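Local coordinates for protein ElaA (PDB 1XEB) that probably works as an acyl-CoA-dependent N-acetyltransferase of the GNAT superfamily, at residues L24-E27 with V28-E32. Sequence-based numbering, arbitrary orientation.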
ATOM      1  N   LEU A  24      -8.492  -7.322  -5.852  1.00 25.61           N
ATOM      2  CA  LEU A  24      -8.611  -7.147  -4.404  1.00 24.84           C
ATOM      3  C   LEU A  24      -8.792  -5.661  -4.095  1.00 24.64           C
ATOM      4  O   LEU A  24      -9.631  -5.262  -3.274  1.00 24.17           O
ATOM      5  CB  LEU A  24      -7.359  -7.674  -3.700  1.00 23.56           C
ATOM      6  CG  LEU A  24      -7.309  -7.453  -2.181  1.00 25.13           C
ATOM      7  CD1 LEU A  24      -8.538  -8.057  -1.516  1.00 24.43           C
ATOM      8  CD2 LEU A  24      -6.038  -8.071  -1.622  1.00 23.24           C
ATOM      9  N   ARG A  25      -8.011  -4.842  -4.789  1.00 24.21           N
ATOM     10  CA  ARG A  25      -8.057  -3.396  -4.602  1.00 21.14           C
ATOM     11  C   ARG A  25      -9.421  -2.816  -4.948  1.00 19.63           C
ATOM     12  O   ARG A  25      -9.937  -1.929  -4.246  1.00 18.56           O
ATOM     13  CB  ARG A  25      -6.950  -2.742  -5.436  1.00 17.15           C
ATOM     14  CG  ARG A  25      -5.600  -2.755  -4.741  1.00 16.01           C
ATOM     15  CD  ARG A  25      -4.453  -2.458  -5.690  1.00 18.83           C
ATOM     16  NE  ARG A  25      -4.724  -1.344  -6.602  1.00 19.43           N
ATOM     17  CZ  ARG A  25      -3.841  -0.905  -7.482  1.00 20.60           C
ATOM     18  NH1 ARG A  25      -4.139   0.107  -8.299  1.00 20.62           N
ATOM     19  NH2 ARG A  25      -2.645  -1.480  -7.530  1.00 17.62           N
ATOM     20  N   THR A  26     -10.014  -3.334  -6.016  1.00 18.15           N
ATOM     21  CA  THR A  26     -11.314  -2.863  -6.458  1.00 19.96           C
ATOM     22  C   THR A  26     -12.381  -3.295  -5.470  1.00 21.37           C
ATOM     23  O   THR A  26     -13.290  -2.523  -5.117  1.00 21.63           O
ATOM     24  CB  THR A  26     -11.676  -3.436  -7.840  1.00 20.70           C
ATOM     25  OG1 THR A  26     -10.726  -2.992  -8.812  1.00 20.86           O
ATOM     26  CG2 THR A  26     -13.052  -2.981  -8.247  1.00 22.42           C
ATOM     27  N   GLU A  27     -12.266  -4.539  -5.020  1.00 22.42           N
ATOM     28  CA  GLU A  27     -13.233  -5.080  -4.083  1.00 22.39           C
ATOM     29  C   GLU A  27     -13.320  -4.240  -2.819  1.00 22.73           C
ATOM     30  O   GLU A  27     -14.407  -3.981  -2.321  1.00 22.62           O
ATOM     31  CB  GLU A  27     -12.863  -6.515  -3.738  1.00 23.67           C
ATOM     32  CG  GLU A  27     -13.733  -7.156  -2.665  1.00 23.60           C
ATOM     33  CD  GLU A  27     -13.321  -8.591  -2.411  1.00 26.48           C
ATOM     34  OE1 GLU A  27     -13.709  -9.468  -3.219  1.00 27.76           O
ATOM     35  OE2 GLU A  27     -12.588  -8.834  -1.419  1.00 28.10           O
ATOM     36  N   VAL A  28     -12.170  -3.805  -2.306  1.00 24.05           N
ATOM     37  CA  VAL A  28     -12.154  -3.002  -1.093  1.00 23.03           C
ATOM     38  C   VAL A  28     -12.313  -1.495  -1.291  1.00 23.60           C
ATOM     39  O   VAL A  28     -13.212  -0.906  -0.714  1.00 26.15           O
ATOM     40  CB  VAL A  28     -10.887  -3.285  -0.277  1.00 23.64           C
ATOM     41  CG1 VAL A  28     -10.840  -2.407   0.967  1.00 18.62           C
ATOM     42  CG2 VAL A  28     -10.883  -4.761   0.126  1.00 25.61           C
ATOM     43  N   PHE A  29     -11.459  -0.870  -2.096  1.00 22.83           N
ATOM     44  CA  PHE A  29     -11.545   0.580  -2.311  1.00 21.46           C
ATOM     45  C   PHE A  29     -12.721   1.029  -3.167  1.00 20.48           C
ATOM     46  O   PHE A  29     -13.248   2.118  -2.955  1.00 21.85           O
ATOM     47  CB  PHE A  29     -10.235   1.117  -2.908  1.00 20.01           C
ATOM     48  CG  PHE A  29      -9.040   0.869  -2.042  1.00 21.17           C
ATOM     49  CD1 PHE A  29      -7.905   0.260  -2.561  1.00 19.28           C
ATOM     50  CD2 PHE A  29      -9.076   1.184  -0.688  1.00 19.24           C
ATOM     51  CE1 PHE A  29      -6.823  -0.045  -1.749  1.00 21.59           C
ATOM     52  CE2 PHE A  29      -8.004   0.887   0.132  1.00 23.02           C
ATOM     53  CZ  PHE A  29      -6.868   0.266  -0.396  1.00 22.67           C
ATOM     54  N   VAL A  30     -13.143   0.212  -4.127  1.00 19.16           N
ATOM     55  CA  VAL A  30     -14.282   0.593  -4.951  1.00 20.39           C
ATOM     56  C   VAL A  30     -15.607   0.064  -4.405  1.00 21.96           C
ATOM     57  O   VAL A  30     -16.496   0.833  -4.061  1.00 22.48           O
ATOM     58  CB  VAL A  30     -14.143   0.094  -6.401  1.00 21.74           C
ATOM     59  CG1 VAL A  30     -15.385   0.473  -7.200  1.00 21.43           C
ATOM     60  CG2 VAL A  30     -12.920   0.686  -7.042  1.00 20.65           C
ATOM     61  N   VAL A  31     -15.737  -1.251  -4.297  1.00 24.58           N
ATOM     62  CA  VAL A  31     -16.997  -1.825  -3.842  1.00 25.51           C
ATOM     63  C   VAL A  31     -17.389  -1.682  -2.382  1.00 28.08           C
ATOM     64  O   VAL A  31     -18.341  -0.974  -2.057  1.00 28.97           O
ATOM     65  CB  VAL A  31     -17.090  -3.315  -4.207  1.00 26.92           C
ATOM     66  CG1 VAL A  31     -18.482  -3.866  -3.814  1.00 26.64           C
ATOM     67  CG2 VAL A  31     -16.842  -3.493  -5.695  1.00 23.69           C
ATOM     68  N   GLU A  32     -16.682  -2.349  -1.484  1.00 30.74           N
ATOM     69  CA  GLU A  32     -17.087  -2.247  -0.096  1.00 32.56           C
ATOM     70  C   GLU A  32     -17.028  -0.828   0.449  1.00 33.19           C
ATOM     71  O   GLU A  32     -17.767  -0.486   1.375  1.00 35.08           O
ATOM     72  CB  GLU A  32     -16.294  -3.223   0.778  1.00 33.96           C
ATOM     73  CG  GLU A  32     -14.912  -2.810   1.185  1.00 38.85           C
ATOM     74  CD  GLU A  32     -14.328  -3.777   2.205  1.00 40.80           C
ATOM     75  OE1 GLU A  32     -14.200  -4.976   1.860  1.00 42.28           O
ATOM     76  OE2 GLU A  32     -14.012  -3.346   3.343  1.00 41.92           O
TER
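Thr26 and Val30 meet one turn apart, near the C-terminal end of helix 15-32, their side chains lying alongside each other and pointing the same way. Starting at Val30 CB, the first neighbour is the backbone: this atom sits 3.0 Å from Thr26 O, and its other close partner is the methyl Thr26 CG2, at 3.7 Å. Farther out, Val30 CG2 comes to 3.9 Å from the same Thr26 CG2. That branch lies beside Val30's own backbone N because CG1 takes the position anti to it (chi1 178°). The threonine hydroxyl turns back along the helix instead, and Thr26 OG1 is hydrogen-bonded to Leu22 O.

The backbone beneath this pair changes its winding. Leu24 O and Arg25 O accept from Val28 N and Phe29 N in the regular i to i+4 pattern. Thr26 O then takes two donors: Val31 N at 2.9 Å, nearly in line with the carbonyl, and Val30 N from above the carbonyl plane, with a more bent N-H...O angle of 134°. Glu27 O receives Glu32 N almost straight, at 178°. The i to i+5 bonds, Val31 N to Thr26 O and Glu32 N to Glu27 O, mark a pi-type turn that widens the end of the helix. On another face, the Phe29 ring meets Arg25 O obliquely, with Phe29 CD1 3.4 Å from that oxygen.

Leu24, Val28 and Phe29 seat the helix on Val82 of strand 76-83, and Leu24 also reaches Leu60 and Tyr63 of strand 59-67. These apolar side chains lay the end of helix 15-32 against the central sheet of the GNAT fold, while salt bridges from Arg25 to Glu39 and Asp44, and from Glu32 to Arg88, tie it to residues beyond the strands.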